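Local coordinates for type VI secretion system component (PDB 2P5Z), which is a component of the type VI secretion system, resembles the T4 phage tail proteins gp27 and gp5, and probably forms part of the puncturing tip of the apparatus, at residues 182-186 against 372-376; 205-210 against 367-373; 322-328 against 342-348. All coordinates share one frame; numbering follows the deposited sequence.

Contact 1 of 3, residues 182-186 against 372-376; sequences VGIWF and GYRPA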
loop_
_atom_site.group_PDB
_atom_site.type_symbol
_atom_site.label_atom_id
_atom_site.label_comp_id
_atom_site.label_asym_id
_atom_site.label_seq_id
_atom_site.Cartn_x
_atom_site.Cartn_y
_atom_site.Cartn_z
ATOM N N VAL A 182 -3.286 -23.209 6.635
ATOM C CA VAL A 182 -3.134 -24.566 7.107
ATOM C C VAL A 182 -1.712 -25.074 6.772
ATOM O O VAL A 182 -1.304 -26.176 7.160
ATOM C CB VAL A 182 -4.275 -25.381 6.461
ATOM C CG1 VAL A 182 -3.777 -26.404 5.478
ATOM C CG2 VAL A 182 -5.224 -25.939 7.507
ATOM N N GLY A 183 -0.947 -24.236 6.064
ATOM C CA GLY A 183 0.470 -24.494 5.836
ATOM C C GLY A 183 0.799 -25.509 4.758
ATOM O O GLY A 183 1.851 -26.151 4.812
ATOM N N ILE A 184 -0.100 -25.675 3.791
ATOM C CA ILE A 184 0.165 -26.527 2.634
ATOM C C ILE A 184 0.886 -25.661 1.608
ATOM O O ILE A 184 0.603 -24.469 1.467
ATOM C CB ILE A 184 -1.152 -27.119 2.019
ATOM C CG1 ILE A 184 -1.760 -28.174 2.941
ATOM C CG2 ILE A 184 -0.921 -27.794 0.658
ATOM C CD1 ILE A 184 -3.164 -28.602 2.518
ATOM N N TRP A 185 1.840 -26.255 0.909
ATOM C CA TRP A 185 2.562 -25.528 -0.110
ATOM C C TRP A 185 2.587 -26.268 -1.426
ATOM O O TRP A 185 2.343 -27.475 -1.482
ATOM C CB TRP A 185 3.983 -25.205 0.342
ATOM C CG TRP A 185 4.798 -26.365 0.785
ATOM C CD1 TRP A 185 4.850 -26.893 2.043
ATOM C CD2 TRP A 185 5.723 -27.113 -0.003
ATOM N NE1 TRP A 185 5.738 -27.944 2.082
ATOM C CE2 TRP A 185 6.288 -28.101 0.839
ATOM C CE3 TRP A 185 6.119 -27.061 -1.340
ATOM C CZ2 TRP A 185 7.239 -29.022 0.389
ATOM C CZ3 TRP A 185 7.074 -27.987 -1.793
ATOM C CH2 TRP A 185 7.619 -28.950 -0.929
ATOM N N PHE A 186 2.887 -25.533 -2.483
ATOM C CA PHE A 186 3.020 -26.153 -3.777
ATOM C C PHE A 186 4.248 -25.738 -4.602
ATOM O O PHE A 186 4.840 -24.668 -4.395
ATOM C CB PHE A 186 1.735 -25.992 -4.600
ATOM C CG PHE A 186 1.322 -24.570 -4.847
ATOM C CD1 PHE A 186 0.540 -23.883 -3.924
ATOM C CD2 PHE A 186 1.666 -23.934 -6.035
ATOM C CE1 PHE A 186 0.123 -22.570 -4.174
ATOM C CE2 PHE A 186 1.257 -22.612 -6.298
ATOM C CZ PHE A 186 0.458 -21.943 -5.376
ATOM N N GLY A 372 9.540 -27.275 8.749
ATOM C CA GLY A 372 9.497 -27.387 7.285
ATOM C C GLY A 372 9.152 -26.065 6.619
ATOM O O GLY A 372 8.990 -25.046 7.302
ATOM N N TYR A 373 9.052 -26.066 5.287
ATOM C CA TYR A 373 8.687 -24.846 4.563
ATOM C C TYR A 373 7.222 -24.522 4.810
ATOM O O TYR A 373 6.395 -25.427 4.879
ATOM C CB TYR A 373 8.965 -24.949 3.049
ATOM C CG TYR A 373 8.419 -23.760 2.278
ATOM C CD1 TYR A 373 9.074 -22.531 2.285
ATOM C CD2 TYR A 373 7.213 -23.852 1.588
ATOM C CE1 TYR A 373 8.543 -21.432 1.600
ATOM C CE2 TYR A 373 6.683 -22.772 0.919
ATOM C CZ TYR A 373 7.343 -21.572 0.923
ATOM O OH TYR A 373 6.770 -20.524 0.235
ATOM N N ARG A 374 6.920 -23.232 4.962
ATOM C CA ARG A 374 5.566 -22.734 5.135
ATOM C C ARG A 374 5.470 -21.403 4.396
ATOM O O ARG A 374 6.336 -20.546 4.569
ATOM C CB ARG A 374 5.240 -22.484 6.620
ATOM C CG ARG A 374 5.290 -23.694 7.551
ATOM C CD ARG A 374 4.230 -24.754 7.245
ATOM N NE ARG A 374 4.626 -26.041 7.816
ATOM C CZ ARG A 374 4.238 -27.225 7.351
ATOM N NH1 ARG A 374 3.435 -27.309 6.277
ATOM N NH2 ARG A 374 4.669 -28.336 7.949
ATOM N N PRO A 375 4.421 -21.211 3.582
ATOM C CA PRO A 375 4.261 -19.971 2.832
ATOM C C PRO A 375 3.782 -18.829 3.699
ATOM O O PRO A 375 3.305 -19.052 4.810
ATOM C CB PRO A 375 3.172 -20.314 1.798
ATOM C CG PRO A 375 2.931 -21.773 1.922
ATOM C CD PRO A 375 3.351 -22.171 3.281
ATOM N N ALA A 376 3.904 -17.614 3.180
ATOM C CA ALA A 376 3.356 -16.453 3.841
ATOM C C ALA A 376 1.826 -16.556 3.936
ATOM O O ALA A 376 1.142 -17.026 3.019
ATOM C CB ALA A 376 3.780 -15.158 3.111
#
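W185 and Y373 make the aromatic part of this buried contact, a T-shaped pair in which the tyrosine offers its edge and the indole its face. Y373 CD2 sits over one face of the indole, toward the rim, 3.6 Å from W185 CG. The tyrosine ring and the five-membered ring have planes at 90° and centroids 5.2 Å apart. The indole is presented this way because W185 CG stands between its backbone N and carbonyl carbon, chi1 55°. The backbone of Y373 joins in, its O lying 3.5 Å from W185 CD1. Apolar packing continues with P375, whose CG rests 3.9 Å from W185 CB, so the pyrrolidine and the phenol both press on the base of the tryptophan. The same P375 CG has I184 O as a van der Waals neighbour at 3.6 Å.

The polar part belongs to R374. Its chain bends at CB-CG and turns back toward G183, where NH1 donates to G183 O with an N-H...O angle of 133°; the modelled length is too short to be trusted. The same NH1 also reaches D203 O, and NE forms a salt bridge with E304. The guanidinium thus ties the residue after strand 196-202 to helix 298-308, the link to G183 O being doubtful in detail, and its buried charge is probably balanced by E304.

G183, with positive phi, is the C-prime residue of a Schellman motif. The contact places this capped end of helix 171-182, where the chain turns into strand 185-191, against the loop after strand 359-366.

Contact 2 of 3, residues 205-210 against 367-373; sequences QSGYER and YSERYGY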
loop_
_atom_site.group_PDB
_atom_site.type_symbol
_atom_site.label_atom_id
_atom_site.label_comp_id
_atom_site.label_asym_id
_atom_site.label_seq_id
_atom_site.Cartn_x
_atom_site.Cartn_y
_atom_site.Cartn_z
ATOM N N GLN A 205 8.472 -31.919 4.794
ATOM C CA GLN A 205 9.807 -32.131 4.230
ATOM C C GLN A 205 9.975 -33.326 3.275
ATOM O O GLN A 205 10.933 -33.379 2.510
ATOM C CB GLN A 205 10.812 -32.194 5.370
ATOM C CG GLN A 205 10.131 -32.304 6.707
ATOM C CD GLN A 205 10.639 -31.285 7.690
ATOM O OE1 GLN A 205 9.881 -30.749 8.495
ATOM N NE2 GLN A 205 11.933 -31.007 7.634
ATOM N N SER A 206 9.030 -34.261 3.285
ATOM C CA SER A 206 9.061 -35.377 2.351
ATOM C C SER A 206 8.615 -34.964 0.943
ATOM O O SER A 206 8.585 -35.777 0.020
ATOM C CB SER A 206 8.208 -36.531 2.873
ATOM O OG SER A 206 6.838 -36.174 2.881
ATOM N N GLY A 207 8.272 -33.695 0.776
ATOM C CA GLY A 207 7.950 -33.182 -0.542
ATOM C C GLY A 207 9.135 -32.600 -1.268
ATOM O O GLY A 207 9.058 -32.306 -2.464
ATOM N N TYR A 208 10.232 -32.439 -0.529
ATOM C CA TYR A 208 11.457 -31.850 -1.049
ATOM C C TYR A 208 12.105 -32.822 -2.017
ATOM O O TYR A 208 12.036 -34.031 -1.831
ATOM C CB TYR A 208 12.458 -31.575 0.076
ATOM C CG TYR A 208 12.029 -30.624 1.180
ATOM C CD1 TYR A 208 10.896 -29.826 1.073
ATOM C CD2 TYR A 208 12.808 -30.495 2.327
ATOM C CE1 TYR A 208 10.539 -28.950 2.101
ATOM C CE2 TYR A 208 12.473 -29.616 3.352
ATOM C CZ TYR A 208 11.341 -28.847 3.237
ATOM O OH TYR A 208 11.009 -27.981 4.264
ATOM N N GLU A 209 12.728 -32.296 -3.059
ATOM C CA GLU A 209 13.414 -33.157 -3.996
ATOM C C GLU A 209 14.912 -33.219 -3.690
ATOM O O GLU A 209 15.595 -32.197 -3.626
ATOM C CB GLU A 209 13.156 -32.708 -5.425
ATOM C CG GLU A 209 13.620 -33.714 -6.449
ATOM C CD GLU A 209 13.327 -33.269 -7.856
ATOM O OE1 GLU A 209 14.104 -33.645 -8.763
ATOM O OE2 GLU A 209 12.331 -32.535 -8.050
ATOM N N ARG A 210 15.402 -34.437 -3.490
ATOM C CA ARG A 210 16.802 -34.684 -3.155
ATOM C C ARG A 210 17.499 -35.389 -4.328
ATOM O O ARG A 210 16.876 -36.191 -5.023
ATOM C CB ARG A 210 16.876 -35.530 -1.878
ATOM C CG ARG A 210 16.549 -34.757 -0.614
ATOM C CD ARG A 210 15.958 -35.667 0.451
ATOM N NE ARG A 210 16.300 -35.213 1.799
ATOM C CZ ARG A 210 17.254 -35.756 2.557
ATOM N NH1 ARG A 210 17.962 -36.789 2.109
ATOM N NH2 ARG A 210 17.495 -35.273 3.769
ATOM N N TYR A 367 17.743 -26.933 5.705
ATOM C CA TYR A 367 17.083 -28.183 6.035
ATOM C C TYR A 367 17.062 -28.309 7.559
ATOM O O TYR A 367 18.003 -27.899 8.246
ATOM C CB TYR A 367 17.821 -29.368 5.426
ATOM C CG TYR A 367 17.002 -30.636 5.375
ATOM C CD1 TYR A 367 16.171 -30.888 4.291
ATOM C CD2 TYR A 367 17.061 -31.590 6.403
ATOM C CE1 TYR A 367 15.409 -32.046 4.219
ATOM C CE2 TYR A 367 16.295 -32.760 6.345
ATOM C CZ TYR A 367 15.465 -32.977 5.242
ATOM O OH TYR A 367 14.682 -34.114 5.124
ATOM N N SER A 368 15.974 -28.856 8.082
ATOM C CA SER A 368 15.839 -29.099 9.509
ATOM C C SER A 368 14.878 -30.250 9.665
ATOM O O SER A 368 14.087 -30.521 8.765
ATOM C CB SER A 368 15.293 -27.863 10.223
ATOM O OG SER A 368 15.321 -28.017 11.632
ATOM N N GLU A 369 14.952 -30.948 10.789
ATOM C CA GLU A 369 14.015 -32.040 11.026
ATOM C C GLU A 369 12.916 -31.609 11.973
ATOM O O GLU A 369 11.941 -32.327 12.162
ATOM C CB GLU A 369 14.726 -33.287 11.553
ATOM C CG GLU A 369 15.373 -34.132 10.464
ATOM C CD GLU A 369 16.230 -35.258 11.027
ATOM O OE1 GLU A 369 15.881 -35.808 12.102
ATOM O OE2 GLU A 369 17.255 -35.593 10.392
ATOM N N ARG A 370 13.063 -30.430 12.563
ATOM C CA ARG A 370 12.043 -29.959 13.483
ATOM C C ARG A 370 11.216 -28.772 12.993
ATOM O O ARG A 370 10.421 -28.224 13.753
ATOM C CB ARG A 370 12.591 -29.758 14.914
ATOM C CG ARG A 370 13.964 -29.097 15.054
ATOM C CD ARG A 370 13.884 -27.588 14.859
ATOM N NE ARG A 370 14.550 -26.830 15.917
ATOM C CZ ARG A 370 13.927 -26.302 16.968
ATOM N NH1 ARG A 370 12.616 -26.457 17.119
ATOM N NH2 ARG A 370 14.617 -25.620 17.874
ATOM N N TYR A 371 11.413 -28.380 11.732
ATOM C CA TYR A 371 10.436 -27.564 10.992
ATOM C C TYR A 371 10.547 -27.752 9.486
ATOM O O TYR A 371 11.517 -28.331 9.010
ATOM C CB TYR A 371 10.483 -26.078 11.364
ATOM C CG TYR A 371 11.593 -25.246 10.776
ATOM C CD1 TYR A 371 12.884 -25.320 11.288
ATOM C CD2 TYR A 371 11.341 -24.333 9.760
ATOM C CE1 TYR A 371 13.900 -24.540 10.780
ATOM C CE2 TYR A 371 12.356 -23.543 9.246
ATOM C CZ TYR A 371 13.637 -23.655 9.763
ATOM O OH TYR A 371 14.666 -22.879 9.272
ATOM N N GLY A 372 9.540 -27.275 8.749
ATOM C CA GLY A 372 9.497 -27.387 7.285
ATOM C C GLY A 372 9.152 -26.065 6.619
ATOM O O GLY A 372 8.990 -25.046 7.302
ATOM N N TYR A 373 9.052 -26.066 5.287
ATOM C CA TYR A 373 8.687 -24.846 4.563
ATOM C C TYR A 373 7.222 -24.522 4.810
ATOM O O TYR A 373 6.395 -25.427 4.879
ATOM C CB TYR A 373 8.965 -24.949 3.049
ATOM C CG TYR A 373 8.419 -23.760 2.278
ATOM C CD1 TYR A 373 9.074 -22.531 2.285
ATOM C CD2 TYR A 373 7.213 -23.852 1.588
ATOM C CE1 TYR A 373 8.543 -21.432 1.600
ATOM C CE2 TYR A 373 6.683 -22.772 0.919
ATOM C CZ TYR A 373 7.343 -21.572 0.923
ATOM O OH TYR A 373 6.770 -20.524 0.235
#
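The 3-10 turn 205-207 and the residues leading from it into strand 209-214, in the part of the chain related to phage tail baseplate proteins, clasp the irregular loop that follows strand 359-366. Q205 sends its carboxamide at the backbone of this loop. NE2 donates to S368 O, a bond modelled too short for its length to carry weight, and makes a weak one to Y371 O at 3.0 Å. OE1 also lies 3.0 Å from Y371 O, but both are acceptors and no bond joins them.

Further along, Y208 uses its hydroxyl as an acceptor: Y373 N donates to Y208 OH over 2.9 Å, at an N-H...O angle of 134° and from near the plane of the ring. With CG beside the backbone N, chi1 -60°, the Y208 ring lies beneath its own turn, with Q205 CA 3.6 Å above the ring centre. The edge of the ring meets Y367, Y208 CD2 standing 3.6 Å from Y367 CE1. The two ring planes make 74°, an oblique meeting that is neither a stack nor a T-shape.

Outermost is R210, which crosses Y367 at about a right angle and brings NH2 to 3.4 Å from Y367 CZ. E327 of strand 326-330 forms a long, weak ion pair with it.

Side chains thus meet the main chain of a loop without regular secondary structure: Y208 takes the N-H of Y373, while the bonds from Q205 to the carbonyls are weak or doubtful. R210, exposed to solvent, meets the hydroxyl end of Y367 obliquely.

Contact 3 of 3, residues 322-328 against 342-348; sequences LMPGLEI and GVLITGV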
loop_
_atom_site.group_PDB
_atom_site.type_symbol
_atom_site.label_atom_id
_atom_site.label_comp_id
_atom_site.label_asym_id
_atom_site.label_seq_id
_atom_site.Cartn_x
_atom_site.Cartn_y
_atom_site.Cartn_z
ATOM N N LEU A 322 18.707 -26.130 -10.935
ATOM C CA LEU A 322 18.344 -25.503 -9.660
ATOM C C LEU A 322 16.979 -24.807 -9.712
ATOM O O LEU A 322 16.718 -23.961 -10.573
ATOM C CB LEU A 322 19.432 -24.526 -9.208
ATOM C CG LEU A 322 19.662 -24.479 -7.695
ATOM C CD1 LEU A 322 20.521 -25.647 -7.269
ATOM C CD2 LEU A 322 20.326 -23.193 -7.264
ATOM N N MET A 323 16.120 -25.174 -8.767
ATOM C CA MET A 323 14.693 -24.915 -8.867
ATOM C C MET A 323 14.128 -24.853 -7.460
ATOM O O MET A 323 14.670 -25.491 -6.563
ATOM C CB MET A 323 14.061 -26.104 -9.571
ATOM C CG MET A 323 13.059 -25.766 -10.632
ATOM S SD MET A 323 12.277 -27.280 -11.219
ATOM C CE MET A 323 13.652 -28.429 -11.302
ATOM N N PRO A 324 13.036 -24.093 -7.260
ATOM C CA PRO A 324 12.264 -24.202 -6.032
ATOM C C PRO A 324 11.728 -25.617 -5.787
ATOM O O PRO A 324 11.182 -26.255 -6.696
ATOM C CB PRO A 324 11.102 -23.243 -6.276
ATOM C CG PRO A 324 11.637 -22.253 -7.208
ATOM C CD PRO A 324 12.482 -23.052 -8.142
ATOM N N GLY A 325 11.899 -26.098 -4.562
ATOM C CA GLY A 325 11.489 -27.444 -4.206
ATOM C C GLY A 325 12.671 -28.369 -4.019
ATOM O O GLY A 325 12.578 -29.363 -3.297
ATOM N N LEU A 326 13.779 -28.053 -4.681
ATOM C CA LEU A 326 14.996 -28.857 -4.568
ATOM C C LEU A 326 15.713 -28.653 -3.248
ATOM O O LEU A 326 15.904 -27.522 -2.812
ATOM C CB LEU A 326 15.964 -28.535 -5.703
ATOM C CG LEU A 326 16.012 -29.500 -6.888
ATOM C CD1 LEU A 326 14.753 -29.397 -7.745
ATOM C CD2 LEU A 326 17.240 -29.211 -7.719
ATOM N N GLU A 327 16.090 -29.758 -2.610
ATOM C CA GLU A 327 17.036 -29.721 -1.501
ATOM C C GLU A 327 18.422 -29.941 -2.072
ATOM O O GLU A 327 18.696 -30.986 -2.660
ATOM C CB GLU A 327 16.735 -30.805 -0.465
ATOM C CG GLU A 327 17.557 -30.687 0.833
ATOM C CD GLU A 327 18.621 -31.793 1.020
ATOM O OE1 GLU A 327 18.703 -32.339 2.147
ATOM O OE2 GLU A 327 19.376 -32.117 0.068
ATOM N N ILE A 328 19.299 -28.958 -1.929
ATOM C CA ILE A 328 20.667 -29.125 -2.401
ATOM C C ILE A 328 21.678 -28.982 -1.276
ATOM O O ILE A 328 21.362 -28.471 -0.204
ATOM C CB ILE A 328 21.015 -28.133 -3.520
ATOM C CG1 ILE A 328 21.185 -26.727 -2.944
ATOM C CG2 ILE A 328 19.955 -28.180 -4.624
ATOM C CD1 ILE A 328 22.104 -25.849 -3.724
ATOM N N GLY A 342 22.752 -28.688 4.026
ATOM C CA GLY A 342 21.660 -28.877 3.070
ATOM C C GLY A 342 20.664 -27.734 3.168
ATOM O O GLY A 342 20.280 -27.318 4.263
ATOM N N VAL A 343 20.278 -27.178 2.029
ATOM C CA VAL A 343 19.336 -26.064 2.025
ATOM C C VAL A 343 18.195 -26.340 1.072
ATOM O O VAL A 343 18.368 -27.037 0.073
ATOM C CB VAL A 343 20.005 -24.691 1.686
ATOM C CG1 VAL A 343 21.246 -24.463 2.533
ATOM C CG2 VAL A 343 20.345 -24.555 0.193
ATOM N N LEU A 344 17.018 -25.816 1.398
ATOM C CA LEU A 344 15.844 -26.019 0.559
ATOM C C LEU A 344 15.614 -24.745 -0.199
ATOM O O LEU A 344 15.446 -23.694 0.408
ATOM C CB LEU A 344 14.620 -26.342 1.414
ATOM C CG LEU A 344 13.249 -26.687 0.798
ATOM C CD1 LEU A 344 12.347 -25.463 0.635
ATOM C CD2 LEU A 344 13.345 -27.495 -0.511
ATOM N N ILE A 345 15.596 -24.848 -1.521
ATOM C CA ILE A 345 15.388 -23.694 -2.374
ATOM C C ILE A 345 13.930 -23.293 -2.345
ATOM O O ILE A 345 13.062 -24.086 -2.710
ATOM C CB ILE A 345 15.746 -24.000 -3.836
ATOM C CG1 ILE A 345 17.145 -24.632 -3.943
ATOM C CG2 ILE A 345 15.572 -22.740 -4.707
ATOM C CD1 ILE A 345 18.307 -23.726 -3.513
ATOM N N THR A 346 13.680 -22.059 -1.913
ATOM C CA THR A 346 12.340 -21.507 -1.874
ATOM C C THR A 346 12.044 -20.622 -3.072
ATOM O O THR A 346 10.881 -20.405 -3.393
ATOM C CB THR A 346 12.095 -20.682 -0.603
ATOM O OG1 THR A 346 12.982 -19.554 -0.579
ATOM C CG2 THR A 346 12.330 -21.537 0.636
ATOM N N GLY A 347 13.078 -20.090 -3.722
ATOM C CA GLY A 347 12.868 -19.141 -4.808
ATOM C C GLY A 347 14.096 -18.961 -5.681
ATOM O O GLY A 347 15.206 -19.149 -5.205
ATOM N N VAL A 348 13.895 -18.657 -6.969
ATOM C CA VAL A 348 14.977 -18.265 -7.877
ATOM C C VAL A 348 14.581 -17.073 -8.760
ATOM O O VAL A 348 13.434 -16.950 -9.185
ATOM C CB VAL A 348 15.481 -19.421 -8.796
ATOM C CG1 VAL A 348 16.015 -20.603 -7.997
ATOM C CG2 VAL A 348 14.397 -19.893 -9.738
#
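Strand 326-328 runs antiparallel to strand 343-348, their axes approaching to 4.8 Å and their directions 140° apart. I328 and V343 are the hydrogen-bonded pair, N to O both ways, and E327 and L344 the non-hydrogen-bonded one. I345 N donates almost straight to L326 O (3.0 Å, 177°), and I345 O takes G325 N, which ties the type II turn M323-L326 into the ladder.

The side chain of I345 points into that turn, its CB 3.3 Å from M323 O and its CD1 4.2 Å from I328 CG1. L322 CD2 approaches the same CD1. Beyond, P324 and V348 cross at about a right angle, P324 CD against V348 CG2 at 4.0 Å, and F362 of strand 359-366 touches L322, I345 and V348 alike. L344 CD2 lies 3.4 Å from both G325 O and L326 O. T346 and G347 form a classic beta bulge opposite T363, and T346 OG1 is hydrogen-bonded to T363 OG1.

Four main-chain bonds thus satisfy much of the polar backbone here, among side chains that are nearly all aliphatic. The exception is the carboxylate of buried E327, which has a long, weak ion pair with R210.

In the fold
The three contacts adjoin one another, their centres 11 to 14 Å apart. Contact 1 has its centre nearest the chain centre, about 11 Å away; it and contact 3 are buried, whereas contact 2 reaches the surface. Contacts 1 and 2 share G372 and Y373, so the same loop takes part in both; W185 of one packs on Y208 of the other. Contact 3 is nested within the chain loops both close, and main-chain pairing, E209 O with E327 N and Y367 N with G342 O, joins it to contact 2. Y373 also packs on T346. A main-chain ladder dominates contact 3; side-chain-to-backbone and aromatic contacts make up the others, buried in 1 and partly solvent-exposed in 2.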